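Glutathione s-transferase III (Zea mays, PDB 1AW9) probably catalyses the conjugation of reduced glutathione to hydrophobic electrophiles, in line with a role as a phi-class transferase in maize herbicide detoxification. Local coordinates at residues S11-R16 against A169-Y174; V17-N22 against P201-T206; K24-E29 against A79-D84; V97-E102 against T162-N167. All coordinates share one frame; numbering follows the deposited sequence.

Interaction 1. Residues S11-R16 against A169-Y174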
# COMPACT_ATOMS: atom_id res chain seq x y z
N SER A 11 -1.85 26.77 -3.52
CA SER A 11 -2.50 25.53 -3.86
C SER A 11 -2.96 25.52 -5.33
O SER A 11 -3.83 26.33 -5.73
CB SER A 11 -3.67 25.34 -2.92
OG SER A 11 -4.78 24.78 -3.61
N PRO A 12 -2.46 24.56 -6.13
CA PRO A 12 -2.85 24.48 -7.54
C PRO A 12 -4.35 24.36 -7.77
O PRO A 12 -4.86 24.66 -8.86
CB PRO A 12 -2.11 23.23 -8.04
CG PRO A 12 -0.94 23.09 -7.15
CD PRO A 12 -1.53 23.47 -5.78
N ASN A 13 -5.07 23.90 -6.76
CA ASN A 13 -6.50 23.75 -6.93
C ASN A 13 -7.15 25.12 -6.80
O ASN A 13 -8.19 25.37 -7.41
CB ASN A 13 -7.05 22.70 -5.97
CG ASN A 13 -6.73 21.26 -6.42
OD1 ASN A 13 -6.81 20.95 -7.60
ND2 ASN A 13 -6.32 20.41 -5.49
N VAL A 14 -6.51 26.02 -6.05
CA VAL A 14 -7.01 27.40 -5.93
C VAL A 14 -6.61 28.09 -7.23
O VAL A 14 -7.42 28.76 -7.85
CB VAL A 14 -6.40 28.14 -4.74
CG1 VAL A 14 -6.69 29.66 -4.81
CG2 VAL A 14 -6.96 27.57 -3.47
N VAL A 15 -5.39 27.85 -7.70
CA VAL A 15 -4.94 28.45 -8.95
C VAL A 15 -5.80 28.02 -10.15
O VAL A 15 -5.94 28.79 -11.10
CB VAL A 15 -3.45 28.19 -9.20
CG1 VAL A 15 -3.00 28.78 -10.55
CG2 VAL A 15 -2.64 28.76 -8.05
N ARG A 16 -6.38 26.82 -10.13
CA ARG A 16 -7.23 26.38 -11.24
C ARG A 16 -8.47 27.28 -11.34
O ARG A 16 -9.06 27.41 -12.43
CB ARG A 16 -7.72 24.94 -11.05
CG ARG A 16 -8.62 24.40 -12.22
CD ARG A 16 -9.33 23.00 -12.03
NE ARG A 16 -8.37 21.90 -12.00
CZ ARG A 16 -7.92 21.33 -10.89
NH1 ARG A 16 -8.39 21.73 -9.70
NH2 ARG A 16 -6.85 20.54 -10.93
N ALA A 169 -4.31 24.12 -16.87
CA ALA A 169 -3.22 25.06 -16.66
C ALA A 169 -2.40 25.09 -15.37
O ALA A 169 -1.17 25.15 -15.44
CB ALA A 169 -3.65 26.44 -17.05
N SER A 170 -3.06 25.08 -14.19
CA SER A 170 -2.32 25.15 -12.93
C SER A 170 -1.47 23.94 -12.71
O SER A 170 -0.33 24.07 -12.28
CB SER A 170 -3.22 25.41 -11.73
OG SER A 170 -4.10 24.36 -11.49
N TYR A 171 -1.98 22.75 -13.03
CA TYR A 171 -1.19 21.56 -12.86
C TYR A 171 -0.08 21.40 -13.88
O TYR A 171 0.98 20.89 -13.54
CB TYR A 171 -2.06 20.33 -12.69
CG TYR A 171 -2.39 20.10 -11.22
CD1 TYR A 171 -1.51 19.41 -10.38
CD2 TYR A 171 -3.58 20.59 -10.66
CE1 TYR A 171 -1.80 19.21 -9.04
CE2 TYR A 171 -3.88 20.39 -9.29
CZ TYR A 171 -2.98 19.70 -8.51
OH TYR A 171 -3.26 19.46 -7.17
N LEU A 172 -0.26 21.91 -15.11
CA LEU A 172 0.80 21.86 -16.11
C LEU A 172 1.93 22.77 -15.61
O LEU A 172 3.12 22.45 -15.70
CB LEU A 172 0.30 22.33 -17.47
CG LEU A 172 -0.46 21.32 -18.34
CD1 LEU A 172 -0.88 22.05 -19.58
CD2 LEU A 172 0.39 20.10 -18.72
N LEU A 173 1.53 23.91 -15.06
CA LEU A 173 2.45 24.90 -14.50
C LEU A 173 3.31 24.26 -13.41
O LEU A 173 4.53 24.30 -13.47
CB LEU A 173 1.66 26.10 -13.95
CG LEU A 173 2.40 27.35 -13.48
CD1 LEU A 173 2.94 27.18 -12.08
CD2 LEU A 173 3.53 27.69 -14.46
N TYR A 174 2.68 23.65 -12.42
CA TYR A 174 3.43 23.02 -11.34
C TYR A 174 4.28 21.85 -11.81
O TYR A 174 5.42 21.70 -11.37
CB TYR A 174 2.50 22.62 -10.19
CG TYR A 174 2.10 23.80 -9.34
CD1 TYR A 174 1.28 24.80 -9.85
CD2 TYR A 174 2.56 23.93 -8.03
CE1 TYR A 174 0.93 25.92 -9.08
CE2 TYR A 174 2.22 25.04 -7.25
CZ TYR A 174 1.40 26.03 -7.78
OH TYR A 174 1.00 27.09 -7.00

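Interaction 2. Residues V17-N22 against P201-T206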
# COMPACT_ATOMS: atom_id res chain seq x y z
N VAL A 17 -8.93 27.77 -10.20
CA VAL A 17 -10.13 28.62 -10.17
C VAL A 17 -9.76 30.04 -10.58
O VAL A 17 -10.43 30.64 -11.39
CB VAL A 17 -10.84 28.63 -8.81
CG1 VAL A 17 -12.08 29.50 -8.87
CG2 VAL A 17 -11.24 27.21 -8.44
N ALA A 18 -8.66 30.54 -10.02
CA ALA A 18 -8.16 31.87 -10.33
C ALA A 18 -7.96 31.94 -11.86
O ALA A 18 -8.30 32.95 -12.50
CB ALA A 18 -6.83 32.09 -9.59
N THR A 19 -7.46 30.86 -12.45
CA THR A 19 -7.24 30.76 -13.88
C THR A 19 -8.51 31.16 -14.61
O THR A 19 -8.51 32.06 -15.44
CB THR A 19 -6.83 29.31 -14.29
OG1 THR A 19 -5.54 29.01 -13.76
CG2 THR A 19 -6.75 29.15 -15.78
N VAL A 20 -9.61 30.50 -14.29
CA VAL A 20 -10.86 30.79 -14.93
C VAL A 20 -11.40 32.18 -14.57
O VAL A 20 -11.97 32.85 -15.43
CB VAL A 20 -11.87 29.66 -14.68
CG1 VAL A 20 -13.27 30.06 -15.03
CG2 VAL A 20 -11.50 28.48 -15.54
N LEU A 21 -11.15 32.68 -13.36
CA LEU A 21 -11.66 34.01 -13.00
C LEU A 21 -10.95 35.11 -13.81
O LEU A 21 -11.60 36.06 -14.25
CB LEU A 21 -11.56 34.28 -11.49
CG LEU A 21 -12.36 33.39 -10.51
CD1 LEU A 21 -11.98 33.72 -9.10
CD2 LEU A 21 -13.84 33.50 -10.66
N ASN A 22 -9.65 34.98 -14.06
CA ASN A 22 -8.95 35.97 -14.85
C ASN A 22 -9.35 35.92 -16.31
O ASN A 22 -9.45 36.94 -16.96
CB ASN A 22 -7.46 35.79 -14.74
CG ASN A 22 -6.99 36.12 -13.38
OD1 ASN A 22 -7.43 37.09 -12.81
ND2 ASN A 22 -6.13 35.28 -12.82
N PRO A 201 -2.62 36.04 -21.95
CA PRO A 201 -2.54 37.21 -21.05
C PRO A 201 -3.15 36.90 -19.69
O PRO A 201 -2.56 37.22 -18.66
CB PRO A 201 -3.40 38.25 -21.78
CG PRO A 201 -3.26 37.87 -23.21
CD PRO A 201 -3.39 36.38 -23.15
N ALA A 202 -4.35 36.30 -19.69
CA ALA A 202 -5.04 35.94 -18.45
C ALA A 202 -4.16 35.03 -17.61
O ALA A 202 -3.97 35.24 -16.39
CB ALA A 202 -6.35 35.25 -18.75
N PHE A 203 -3.57 34.03 -18.28
CA PHE A 203 -2.72 33.12 -17.56
C PHE A 203 -1.52 33.81 -16.98
O PHE A 203 -1.11 33.49 -15.88
CB PHE A 203 -2.29 31.93 -18.39
CG PHE A 203 -1.81 30.79 -17.53
CD1 PHE A 203 -2.64 30.27 -16.54
CD2 PHE A 203 -0.52 30.33 -17.63
CE1 PHE A 203 -2.18 29.31 -15.65
CE2 PHE A 203 -0.05 29.36 -16.74
CZ PHE A 203 -0.88 28.86 -15.75
N GLN A 204 -0.99 34.79 -17.71
CA GLN A 204 0.17 35.56 -17.27
C GLN A 204 -0.10 36.25 -15.97
O GLN A 204 0.77 36.34 -15.10
CB GLN A 204 0.53 36.61 -18.32
CG GLN A 204 1.28 36.03 -19.48
CD GLN A 204 2.45 35.23 -18.97
OE1 GLN A 204 3.46 35.81 -18.55
NE2 GLN A 204 2.30 33.91 -18.90
N LYS A 205 -1.34 36.74 -15.85
CA LYS A 205 -1.83 37.44 -14.67
C LYS A 205 -1.87 36.45 -13.51
O LYS A 205 -1.29 36.69 -12.43
CB LYS A 205 -3.25 37.99 -14.94
CG LYS A 205 -3.73 39.17 -14.06
CD LYS A 205 -5.21 39.56 -14.36
CE LYS A 205 -5.49 39.70 -15.88
NZ LYS A 205 -6.96 39.66 -16.24
N THR A 206 -2.53 35.33 -13.75
CA THR A 206 -2.65 34.27 -12.76
C THR A 206 -1.28 33.88 -12.19
O THR A 206 -1.09 33.91 -10.98
CB THR A 206 -3.30 33.02 -13.38
OG1 THR A 206 -4.53 33.40 -14.01
CG2 THR A 206 -3.57 31.97 -12.29
O HOH W 1 -5.91 32.60 -16.52
O HOH W 2 -9.12 39.27 -18.38
O HOH W 3 -9.40 39.12 -13.93

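Interaction 3. Residues K24-E29 against A79-D84. With CD (cadmium ion), chain F.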
# COMPACT_ATOMS: atom_id res chain seq x y z
N LYS A 24 -12.22 35.27 -17.54
CA LYS A 24 -13.51 35.95 -17.55
C LYS A 24 -13.35 37.42 -17.09
O LYS A 24 -14.30 38.20 -17.11
CB LYS A 24 -14.47 35.23 -16.61
CG LYS A 24 -15.01 33.92 -17.16
CD LYS A 24 -16.18 34.22 -18.05
CE LYS A 24 -16.35 33.19 -19.11
NZ LYS A 24 -17.23 33.72 -20.18
N GLY A 25 -12.13 37.77 -16.69
CA GLY A 25 -11.86 39.11 -16.21
C GLY A 25 -12.72 39.54 -15.02
O GLY A 25 -12.95 40.74 -14.83
N LEU A 26 -13.15 38.59 -14.19
CA LEU A 26 -13.98 38.92 -13.05
C LEU A 26 -13.13 39.42 -11.91
O LEU A 26 -11.94 39.18 -11.88
CB LEU A 26 -14.79 37.70 -12.62
CG LEU A 26 -15.77 37.16 -13.66
CD1 LEU A 26 -16.45 35.90 -13.18
CD2 LEU A 26 -16.84 38.20 -13.97
N ASP A 27 -13.72 40.19 -11.01
CA ASP A 27 -13.01 40.70 -9.84
C ASP A 27 -13.17 39.74 -8.69
O ASP A 27 -14.28 39.27 -8.42
CB ASP A 27 -13.60 42.02 -9.37
CG ASP A 27 -13.04 43.18 -10.11
OD1 ASP A 27 -11.82 43.47 -9.92
OD2 ASP A 27 -13.82 43.81 -10.87
N PHE A 28 -12.10 39.55 -7.93
CA PHE A 28 -12.14 38.62 -6.81
C PHE A 28 -10.95 38.78 -5.91
O PHE A 28 -9.97 39.39 -6.30
CB PHE A 28 -12.16 37.17 -7.34
CG PHE A 28 -10.87 36.75 -8.02
CD1 PHE A 28 -10.69 36.95 -9.39
CD2 PHE A 28 -9.84 36.16 -7.28
CE1 PHE A 28 -9.51 36.57 -10.02
CE2 PHE A 28 -8.67 35.77 -7.90
CZ PHE A 28 -8.50 35.97 -9.27
N GLU A 29 -11.06 38.28 -4.69
CA GLU A 29 -9.92 38.32 -3.78
C GLU A 29 -9.71 36.90 -3.23
O GLU A 29 -10.65 36.15 -3.09
CB GLU A 29 -10.07 39.38 -2.68
CG GLU A 29 -11.30 39.26 -1.77
CD GLU A 29 -11.07 39.92 -0.38
OE1 GLU A 29 -9.93 40.42 -0.10
OE2 GLU A 29 -12.02 39.90 0.45
N ALA A 79 -20.97 33.96 -18.80
CA ALA A 79 -20.69 33.56 -20.17
C ALA A 79 -20.17 34.64 -21.13
O ALA A 79 -19.45 34.33 -22.09
CB ALA A 79 -21.92 32.92 -20.75
N SER A 80 -20.54 35.90 -20.88
CA SER A 80 -20.15 37.01 -21.74
C SER A 80 -18.89 37.73 -21.34
O SER A 80 -18.09 38.11 -22.21
CB SER A 80 -21.30 37.99 -21.81
OG SER A 80 -22.49 37.27 -22.03
N GLU A 81 -18.70 37.99 -20.05
CA GLU A 81 -17.48 38.66 -19.62
C GLU A 81 -16.31 37.84 -20.16
O GLU A 81 -16.42 36.62 -20.32
CB GLU A 81 -17.38 38.74 -18.10
CG GLU A 81 -17.89 40.05 -17.49
CD GLU A 81 -19.34 39.97 -17.02
OE1 GLU A 81 -19.72 38.96 -16.39
OE2 GLU A 81 -20.09 40.93 -17.25
N GLY A 82 -15.22 38.54 -20.48
CA GLY A 82 -14.00 37.94 -21.00
C GLY A 82 -14.20 36.84 -22.03
O GLY A 82 -15.20 36.80 -22.74
N THR A 83 -13.25 35.91 -22.04
CA THR A 83 -13.24 34.78 -22.95
C THR A 83 -14.44 33.89 -22.84
O THR A 83 -14.94 33.61 -21.75
CB THR A 83 -12.01 33.89 -22.69
OG1 THR A 83 -10.83 34.70 -22.70
CG2 THR A 83 -11.91 32.77 -23.72
N ASP A 84 -14.86 33.37 -23.97
CA ASP A 84 -15.97 32.48 -23.95
C ASP A 84 -15.33 31.11 -23.70
O ASP A 84 -14.78 30.51 -24.63
CB ASP A 84 -16.69 32.50 -25.30
CG ASP A 84 -18.01 31.75 -25.28
OD1 ASP A 84 -18.40 31.25 -24.19
OD2 ASP A 84 -18.66 31.69 -26.36
CD CD F . -12.83 45.28 -12.59
O HOH W 4 -18.05 31.31 -21.07

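Interaction 4. Residues V97-E102 against T162-N167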
# COMPACT_ATOMS: atom_id res chain seq x y z
N VAL A 97 -16.09 15.38 -23.11
CA VAL A 97 -15.17 14.28 -22.97
C VAL A 97 -13.84 14.73 -22.36
O VAL A 97 -13.42 14.16 -21.38
CB VAL A 97 -14.95 13.60 -24.32
CG1 VAL A 97 -13.82 12.62 -24.23
CG2 VAL A 97 -16.22 12.86 -24.72
N TRP A 98 -13.24 15.81 -22.85
CA TRP A 98 -11.97 16.27 -22.31
C TRP A 98 -12.00 16.92 -20.95
O TRP A 98 -10.94 17.09 -20.33
CB TRP A 98 -11.19 17.14 -23.32
CG TRP A 98 -10.73 16.28 -24.42
CD1 TRP A 98 -11.45 15.95 -25.53
CD2 TRP A 98 -9.59 15.44 -24.41
NE1 TRP A 98 -10.85 14.92 -26.19
CE2 TRP A 98 -9.69 14.59 -25.53
CE3 TRP A 98 -8.49 15.30 -23.56
CZ2 TRP A 98 -8.73 13.60 -25.84
CZ3 TRP A 98 -7.53 14.31 -23.86
CH2 TRP A 98 -7.67 13.48 -24.99
N LEU A 99 -13.20 17.29 -20.48
CA LEU A 99 -13.39 17.88 -19.14
C LEU A 99 -13.30 16.74 -18.15
O LEU A 99 -12.78 16.91 -17.07
CB LEU A 99 -14.76 18.56 -18.98
CG LEU A 99 -14.85 19.98 -19.54
CD1 LEU A 99 -16.33 20.41 -19.70
CD2 LEU A 99 -14.02 20.95 -18.68
N GLU A 100 -13.88 15.61 -18.52
CA GLU A 100 -13.82 14.42 -17.71
C GLU A 100 -12.43 13.75 -17.79
O GLU A 100 -11.92 13.23 -16.77
CB GLU A 100 -14.90 13.47 -18.17
CG GLU A 100 -16.19 13.81 -17.58
CD GLU A 100 -16.16 13.56 -16.06
OE1 GLU A 100 -16.14 12.37 -15.66
OE2 GLU A 100 -16.14 14.54 -15.28
N VAL A 101 -11.81 13.73 -18.97
CA VAL A 101 -10.48 13.14 -19.09
C VAL A 101 -9.52 13.83 -18.11
O VAL A 101 -8.74 13.16 -17.42
CB VAL A 101 -9.93 13.21 -20.55
CG1 VAL A 101 -8.47 12.78 -20.59
CG2 VAL A 101 -10.74 12.31 -21.44
N GLU A 102 -9.61 15.15 -18.02
CA GLU A 102 -8.75 15.92 -17.12
C GLU A 102 -8.99 15.54 -15.66
O GLU A 102 -8.05 15.39 -14.88
CB GLU A 102 -8.99 17.43 -17.30
CG GLU A 102 -8.13 18.37 -16.44
CD GLU A 102 -8.70 18.66 -15.04
OE1 GLU A 102 -9.90 18.94 -14.93
OE2 GLU A 102 -7.97 18.61 -14.03
N THR A 162 -10.92 26.44 -24.68
CA THR A 162 -12.14 26.34 -23.92
C THR A 162 -11.81 26.02 -22.47
O THR A 162 -10.64 26.03 -22.06
CB THR A 162 -13.11 25.24 -24.48
OG1 THR A 162 -12.48 23.96 -24.40
CG2 THR A 162 -13.48 25.53 -25.94
N LEU A 163 -12.87 25.78 -21.68
CA LEU A 163 -12.77 25.44 -20.28
C LEU A 163 -11.90 24.18 -20.13
O LEU A 163 -11.08 24.08 -19.20
CB LEU A 163 -14.17 25.20 -19.72
CG LEU A 163 -14.32 24.94 -18.22
CD1 LEU A 163 -13.85 26.17 -17.41
CD2 LEU A 163 -15.76 24.60 -17.91
N ALA A 164 -12.07 23.23 -21.04
CA ALA A 164 -11.30 21.99 -21.02
C ALA A 164 -9.80 22.26 -20.90
O ALA A 164 -9.13 21.63 -20.08
CB ALA A 164 -11.60 21.13 -22.25
N ASP A 165 -9.27 23.24 -21.65
CA ASP A 165 -7.82 23.54 -21.59
C ASP A 165 -7.43 24.29 -20.33
O ASP A 165 -6.39 24.00 -19.74
CB ASP A 165 -7.35 24.35 -22.82
CG ASP A 165 -7.89 23.80 -24.13
OD1 ASP A 165 -8.99 24.20 -24.49
OD2 ASP A 165 -7.27 22.95 -24.79
N ALA A 166 -8.27 25.24 -19.92
CA ALA A 166 -8.00 26.08 -18.78
C ALA A 166 -7.88 25.29 -17.47
O ALA A 166 -7.07 25.64 -16.60
CB ALA A 166 -9.09 27.19 -18.68
N ASN A 167 -8.68 24.22 -17.36
CA ASN A 167 -8.69 23.37 -16.18
C ASN A 167 -7.36 22.63 -15.98
O ASN A 167 -7.05 22.18 -14.88
CB ASN A 167 -9.87 22.38 -16.23
CG ASN A 167 -11.16 22.99 -15.65
OD1 ASN A 167 -11.15 24.08 -15.08
ND2 ASN A 167 -12.24 22.25 -15.75
O HOH W 5 -12.20 19.36 -16.16

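Interaction 1. Residues S11-R16 against A169-Y174
Pro12 opens the helix whose first turn, residues 12-16, crosses residues 169-174 at 136° between N-to-C directions, the axes approaching to 8.5 Å and Arg16 CA lying nearest Ser170 CA. The Pro12 ring is wedged between two tyrosines. Its CG sits over the centre of the Tyr174 ring, 3.5 Å from the centroid, a CH-pi contact; its CB meets a face of Tyr171 nearer the rim. Ser170 OG, placed between its own backbone N and carbonyl carbon (chi1 65°), donates to Pro12 O at 2.8 Å. Arg16 N reaches the same oxygen from the opposite face of its plane, so two donors grip it. Asn13 OD1 lies at the Tyr171 edge, 3.4 Å from CE2, and accepts from Arg16 NH1 (2.7 Å), close to the guanidinium plane. That guanidinium lies 15° from parallel with the Tyr171 ring. Asn13 ND2 donates to Leu123 O of the second subunit. Ser11 N-caps the helix through OG, and Ser11, Pro12 and Asn13 are likely glutathione-site residues, as in a close relative. The contact joins the thioredoxin-like and all-helical domains: helix 92-122 lies against Tyr171 and Tyr174, and helix 188-199 against Leu172.

Interaction 2. Residues V17-N22 against P201-T206
Asn22 and Thr206 anchor a helix-helix crossing in which residues 17-22, on the first helix of the thioredoxin-like domain, meet residues 201-206 near the C-terminus, in the helical part of the glutathione transferase fold. The segment axes come within 8.6 Å at 134° between N-to-C directions. Among polar contacts, one direct bond spans the pair: Asn22 ND2 donates to Thr206 OG1 at 2.7 Å, with an N-H...O angle of 155° and the oxygen close to the amide plane. Asn22 CG stands anti to its carbonyl carbon (chi1 -68°), and the amide behind it extends toward the facing helix. Water adds three bridges. One donates to Thr19 O and also bonds Thr206 OG1; the other two donate to Asn22 O and Asn22 OD1, each accepting only weakly from Lys205 NZ. The ammonium is thus at most loosely tethered through solvent to the last turn of helix 12-23, while the Lys205 chain passes the amide, its CD 3.7 Å from Asn22 OD1. Apolar packing is sparse and made of small groups: Ala202 CB rests against the backbone of Asn22, and Thr206 CG2 approaches Ala18 CB. Thr19 makes contacts of mixed kind: its OG1 is hydrogen-bonded to Val15 O within its own helix. The same oxygen lies in plane at the rim of the Phe203 ring, 3.9 Å from CE1, and lies 3.8 Å from Thr206 CG2.

Interaction 3. Residues K24-E29 against A79-D84
Lys24 NZ donates to two backbone carbonyls of the loop 79-84, Thr83 O at 2.8 Å and Glu81 O at 3.0 Å. The C=O...N angle is 165° at Glu81 and 146° at Thr83, where the bond arrives from out of the carbonyl plane. A water accepts from NZ at 2.7 Å and donates to Asp84 OD1. With Tyr78 O, these make more acceptors about the buried ammonium than its three protons can serve at once, so the bonds are probably shared or alternate. The carboxylate of Asp84 stays 4.9 Å away, an indirect charge partner that may still stabilise the cation. The lysine bends at chi2 (-83°), which places CD 3.3 Å from Glu81 O. Lys24 CA and Gly82 CA lie 4.0 Å apart, and Gly82, with no side chain and a positive phi, lets the loop pass this close. Farther out, Leu26 CD2 touches the Glu81 side chain, crossing it at about a right angle. Asp27, beyond the contact, binds cadmium through OD2. Gly25 ends helix 12-23 in a Schellman motif, and the chain then enters strand 28-31, an outer strand of the sheet beside strand 3-6. The contact therefore ties this helix-to-strand turn to the loop leading from helix 67-77 to helix 92-122.

Interaction 4. Residues V97-E102 against T162-N167
Leu99 is the main protrusion of helix 92-122 toward residues 162-167, and its CD2 methyl fills a shallow hollow formed by Leu163, Ala164 and Asn167. The methyl lies 3.7 Å from Ala164 CA, 4.0 Å from Leu163 CG and 3.7 Å from Asn167 ND2, so it rests on the Ala164 backbone as well as on the Leu163 and Asn167 side chains. Leu99 CG is anti to its carbonyl carbon (chi1 -82°), and the branch beyond it leans across to the short helix. The small Ala164 lets the backbones approach, with Leu99 CA and Ala164 CA 5.0 Å apart. Its CB is a low bump meeting Trp98 CB at 4.2 Å, while the indole turns away from the contact to stack on His149. One turn later Glu102 crosses Asn167 at about a right angle, carboxylate and amide planes 61° apart, and Glu102 OE1 faces Asn167 CB. A water sits in the angle between them: it donates to Leu99 O and Glu102 OE1 (2.6 Å) and accepts from Asn167 ND2 (2.9 Å). Glu102 OE1 also forms a salt bridge with Arg68, and Asn167 OD1 accepts from Asn71. Thr162 and Asp165 form a capping box at the start of the short helix, Asp165 OD1 accepting from Thr162 N at 177°. Helix 67-77 flanks the contact, Arg72 touching Leu99 and Asn71 touching Leu163.

Helix 12-23 runs through interactions 1 and 2, whose centres are 10 Å apart; they meet where Val15 CG1 packs on Thr206 CG2 (3.7 Å) and Ala169 CB on Phe203 CE1 (3.5 Å). Interaction 3 follows at the far end of that helix, and Leu21 O lies 3.0 Å from Leu26 N, a probable hydrogen bond. Interaction 4 joins interaction 1 through Arg16 NE, bonded to Asn167 O at 3.2 Å, and joins interaction 2 through Val20 on Leu163. The likely glutathione site includes residues of interaction 1, and Asn167 of interaction 4 comes about 6 Å, side chain to side chain, from Ser67, another probable member of that site. Interaction 3 lies away from that site.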